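Local coordinates for C-C motif chemokine 1 (PDB 4OIK), which acts as a secreted CC chemokine that binds the receptor CCR8 and attracts monocytes but not neutrophils, at residues C27-S32 with R67-K72. Residues are numbered along the deposited sequence; the frame is centred on the assembly and turned at random.
Sequences CYRNTS and RHCPSK. With NAG (2-acetamido-2-deoxy-beta-D-glucopyranose), chain E; SO4 (sulfate ion), chain I.
Cys27 holds SG between its backbone N and carbonyl carbon (chi1 49°) and Cys69 turns SG beside its own N, opposite the carbonyl carbon, which brings the sulfurs together in a disulfide, SG to SG 2.1 Å. Next to it, the backbones form a single beta bridge on the outer edge of strand 25-30. Tyr28 N donates to Arg67 O at 3.2 Å, and Cys69 N donates to Tyr28 O at 2.8 Å. Tyr28 O also lies over one face of the His68 imidazole and meets His68 CA at 3.3 Å. The two rings make an offset edge-to-face pair with planes at 89°, His68 CD2 approaching Tyr28 CE1 to 3.9 Å. Replacing Tyr28 by an alanine would probably leave the imidazole edge without its aromatic face and Arg63 without a weak hydroxyl partner. Arg29 sets its guanidinium face over His68 CE1, while Ser71 OG lies at the guanidinium edge, in that group's plane, 2.8 Å from Arg29 NH2, a weak, bent bond (128°). His68 N donates to O3 of a sulfate, probably from the crystallisation liquor, at 3.0 Å. Additional to Cys11-Cys35 and Cys12-Cys51, this disulfide ties the chain after helix 57-63 to strand 25-30, probably holding it mostly together with the two backbone bonds.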
ATOM      1  N   CYS A  27      -0.074  -1.376 -15.819  1.00 49.73           N
ATOM      2  CA  CYS A  27      -1.072  -2.344 -15.381  1.00 49.61           C
ATOM      3  C   CYS A  27      -1.911  -1.723 -14.282  1.00 49.20           C
ATOM      4  O   CYS A  27      -1.680  -0.574 -13.890  1.00 46.89           O
ATOM      5  CB  CYS A  27      -0.397  -3.637 -14.901  1.00 52.76           C
ATOM      6  SG  CYS A  27       0.968  -3.384 -13.732  1.00 56.44           S
ATOM      7  N   TYR A  28      -2.869  -2.488 -13.759  1.00 45.33           N
ATOM      8  CA  TYR A  28      -3.670  -2.022 -12.636  1.00 42.36           C
ATOM      9  C   TYR A  28      -3.617  -2.999 -11.442  1.00 44.87           C
ATOM     10  O   TYR A  28      -3.403  -4.193 -11.635  1.00 45.44           O
ATOM     11  CB  TYR A  28      -5.130  -1.741 -13.062  1.00 43.89           C
ATOM     12  CG  TYR A  28      -5.906  -2.992 -13.432  1.00 49.79           C
ATOM     13  CD1 TYR A  28      -6.524  -3.769 -12.455  1.00 51.69           C
ATOM     14  CD2 TYR A  28      -6.024  -3.395 -14.757  1.00 54.13           C
ATOM     15  CE1 TYR A  28      -7.202  -4.939 -12.785  1.00 56.94           C
ATOM     16  CE2 TYR A  28      -6.735  -4.541 -15.103  1.00 59.02           C
ATOM     17  CZ  TYR A  28      -7.323  -5.310 -14.113  1.00 70.96           C
ATOM     18  OH  TYR A  28      -8.014  -6.449 -14.444  1.00 82.49           O
ATOM     19  N   ARG A  29      -3.860  -2.481 -10.226  1.00 42.01           N
ATOM     20  CA  ARG A  29      -4.008  -3.263  -8.995  1.00 43.67           C
ATOM     21  C   ARG A  29      -5.409  -2.991  -8.480  1.00 49.10           C
ATOM     22  O   ARG A  29      -5.893  -1.854  -8.594  1.00 46.33           O
ATOM     23  CB  ARG A  29      -2.975  -2.879  -7.916  1.00 42.47           C
ATOM     24  CG  ARG A  29      -1.731  -3.734  -7.943  1.00 60.43           C
ATOM     25  CD  ARG A  29      -1.085  -3.858  -6.582  1.00 75.16           C
ATOM     26  NE  ARG A  29      -0.402  -5.148  -6.415  1.00 92.59           N
ATOM     27  CZ  ARG A  29      -0.988  -6.266  -5.989  1.00110.06           C
ATOM     28  NH1 ARG A  29      -2.283  -6.278  -5.695  1.00 94.72           N
ATOM     29  NH2 ARG A  29      -0.284  -7.383  -5.857  1.00103.04           N
ATOM     30  N   ASN A  30      -6.082  -4.030  -7.947  1.00 48.85           N
ATOM     31  CA  ASN A  30      -7.412  -3.848  -7.333  1.00 48.77           C
ATOM     32  C   ASN A  30      -7.125  -3.422  -5.897  1.00 46.08           C
ATOM     33  O   ASN A  30      -6.094  -3.813  -5.367  1.00 44.39           O
ATOM     34  CB  ASN A  30      -8.219  -5.156  -7.342  1.00 55.32           C
ATOM     35  CG  ASN A  30      -9.534  -5.103  -8.097  1.00 90.07           C
ATOM     36  OD1 ASN A  30      -9.695  -4.388  -9.096  1.00 81.03           O
ATOM     37  ND2 ASN A  30     -10.501  -5.899  -7.658  1.00 93.05           N
ATOM     38  N   THR A  31      -7.970  -2.581  -5.288  1.00 39.25           N
ATOM     39  CA  THR A  31      -7.723  -2.167  -3.894  1.00 36.00           C
ATOM     40  C   THR A  31      -8.126  -3.316  -2.960  1.00 41.74           C
ATOM     41  O   THR A  31      -8.844  -4.234  -3.373  1.00 43.81           O
ATOM     42  CB  THR A  31      -8.493  -0.888  -3.548  1.00 37.49           C
ATOM     43  OG1 THR A  31      -9.879  -1.173  -3.609  1.00 43.91           O
ATOM     44  CG2 THR A  31      -8.173   0.268  -4.469  1.00 30.66           C
ATOM     45  N   SER A  32      -7.684  -3.269  -1.705  1.00 39.04           N
ATOM     46  CA  SER A  32      -8.029  -4.316  -0.741  1.00 41.70           C
ATOM     47  C   SER A  32      -9.532  -4.338  -0.486  1.00 49.37           C
ATOM     48  O   SER A  32     -10.151  -3.278  -0.410  1.00 47.51           O
ATOM     49  CB  SER A  32      -7.256  -4.121   0.549  1.00 42.45           C
ATOM     50  OG  SER A  32      -5.874  -4.062   0.246  1.00 43.03           O
ATOM     51  N   ARG A  67      -3.583  -5.457 -18.111  1.00 55.44           N
ATOM     52  CA  ARG A  67      -3.572  -6.671 -17.302  1.00 55.27           C
ATOM     53  C   ARG A  67      -3.385  -6.253 -15.817  1.00 54.79           C
ATOM     54  O   ARG A  67      -3.044  -5.103 -15.555  1.00 49.41           O
ATOM     55  CB  ARG A  67      -2.416  -7.596 -17.737  1.00 54.21           C
ATOM     56  CG  ARG A  67      -2.422  -8.007 -19.217  1.00 68.27           C
ATOM     57  CD  ARG A  67      -3.252  -9.245 -19.481  1.00 76.69           C
ATOM     58  NE  ARG A  67      -3.289  -9.553 -20.909  1.00 91.79           N
ATOM     59  CZ  ARG A  67      -4.021 -10.517 -21.460  1.00104.56           C
ATOM     60  NH1 ARG A  67      -3.977 -10.724 -22.771  1.00 78.27           N
ATOM     61  NH2 ARG A  67      -4.804 -11.281 -20.705  1.00 96.36           N
ATOM     62  N   HIS A  68      -3.597  -7.190 -14.864  1.00 54.06           N
ATOM     63  CA  HIS A  68      -3.390  -6.979 -13.436  1.00 52.06           C
ATOM     64  C   HIS A  68      -1.876  -6.930 -13.160  1.00 56.36           C
ATOM     65  O   HIS A  68      -1.131  -7.639 -13.812  1.00 57.39           O
ATOM     66  CB  HIS A  68      -4.040  -8.115 -12.619  1.00 55.98           C
ATOM     67  CG  HIS A  68      -4.076  -7.810 -11.154  1.00 57.58           C
ATOM     68  ND1 HIS A  68      -3.068  -8.238 -10.302  1.00 59.94           N
ATOM     69  CD2 HIS A  68      -4.952  -7.044 -10.450  1.00 57.80           C
ATOM     70  CE1 HIS A  68      -3.357  -7.722  -9.112  1.00 57.12           C
ATOM     71  NE2 HIS A  68      -4.493  -7.010  -9.143  1.00 55.65           N
ATOM     72  N   CYS A  69      -1.417  -6.111 -12.205  1.00 51.97           N
ATOM     73  CA  CYS A  69       0.021  -6.027 -11.911  1.00 51.91           C
ATOM     74  C   CYS A  69       0.581  -7.305 -11.322  1.00 56.86           C
ATOM     75  O   CYS A  69      -0.083  -7.912 -10.488  1.00 57.50           O
ATOM     76  CB  CYS A  69       0.341  -4.823 -11.030  1.00 48.98           C
ATOM     77  SG  CYS A  69       0.115  -3.227 -11.859  1.00 51.84           S
ATOM     78  N   PRO A  70       1.792  -7.745 -11.725  1.00 54.40           N
ATOM     79  CA  PRO A  70       2.350  -8.966 -11.117  1.00 57.69           C
ATOM     80  C   PRO A  70       3.008  -8.646  -9.771  1.00 63.71           C
ATOM     81  O   PRO A  70       3.268  -7.477  -9.496  1.00 61.38           O
ATOM     82  CB  PRO A  70       3.363  -9.457 -12.161  1.00 62.96           C
ATOM     83  CG  PRO A  70       3.769  -8.230 -12.919  1.00 66.13           C
ATOM     84  CD  PRO A  70       2.716  -7.161 -12.723  1.00 56.86           C
ATOM     85  N   SER A  71       3.322  -9.674  -8.963  1.00 64.60           N
ATOM     86  CA  SER A  71       3.952  -9.503  -7.648  1.00 63.87           C
ATOM     87  C   SER A  71       5.223 -10.321  -7.505  1.00 71.69           C
ATOM     88  O   SER A  71       5.363 -11.361  -8.163  1.00 76.35           O
ATOM     89  CB  SER A  71       2.972  -9.897  -6.544  1.00 66.57           C
ATOM     90  OG  SER A  71       1.877  -8.998  -6.475  1.00 71.16           O
ATOM     91  N   LYS A  72       6.150  -9.866  -6.627  1.00 67.21           N
ATOM     92  CA  LYS A  72       7.380 -10.611  -6.317  1.00 72.09           C
ATOM     93  C   LYS A  72       7.041 -11.636  -5.224  1.00 78.28           C
ATOM     94  O   LYS A  72       5.889 -11.680  -4.772  1.00 75.95           O
ATOM     95  CB  LYS A  72       8.511  -9.672  -5.857  1.00 73.41           C
ATOM     96  CG  LYS A  72       9.196  -8.946  -6.995  1.00 76.47           C
ATOM     97  CD  LYS A  72      10.646  -8.677  -6.677  1.00 83.28           C
ATOM     98  CE  LYS A  72      11.424  -8.290  -7.910  1.00 96.97           C
ATOM     99  NZ  LYS A  72      12.877  -8.147  -7.638  1.00106.67           N
TER
HETATM  100  C1  NAG E 101     -11.454  -6.671  -8.449  1.00106.33           C
HETATM  101  C2  NAG E 101     -11.541  -8.016  -7.631  1.00111.72           C
HETATM  102  C3  NAG E 101     -12.814  -8.830  -8.058  1.00119.41           C
HETATM  103  C4  NAG E 101     -14.102  -7.988  -8.282  1.00120.68           C
HETATM  104  C5  NAG E 101     -13.787  -6.693  -9.090  1.00115.63           C
HETATM  105  C6  NAG E 101     -15.020  -5.740  -9.165  1.00117.50           C
HETATM  106  C7  NAG E 101      -9.188  -8.865  -7.106  1.00112.02           C
HETATM  107  C8  NAG E 101      -8.154  -9.796  -7.671  1.00115.04           C
HETATM  108  N2  NAG E 101     -10.327  -8.831  -7.881  1.00113.24           N
HETATM  109  O3  NAG E 101     -13.063  -9.897  -7.115  1.00125.18           O
HETATM  110  O4  NAG E 101     -15.119  -8.781  -8.947  1.00129.73           O
HETATM  111  O5  NAG E 101     -12.695  -5.965  -8.468  1.00108.31           O
HETATM  112  O6  NAG E 101     -14.866  -4.642 -10.083  1.00117.24           O
HETATM  113  O7  NAG E 101      -9.017  -8.211  -6.069  1.00110.67           O
HETATM  114  S   SO4 I 105      -5.494 -10.076 -16.265  1.00105.18           S
HETATM  115  O1  SO4 I 105      -5.627 -10.816 -17.527  1.00109.90           O
HETATM  116  O2  SO4 I 105      -6.221 -10.791 -15.206  1.00109.66           O
HETATM  117  O3  SO4 I 105      -4.065  -9.966 -15.895  1.00110.13           O
HETATM  118  O4  SO4 I 105      -6.085  -8.741 -16.436  1.00110.41           O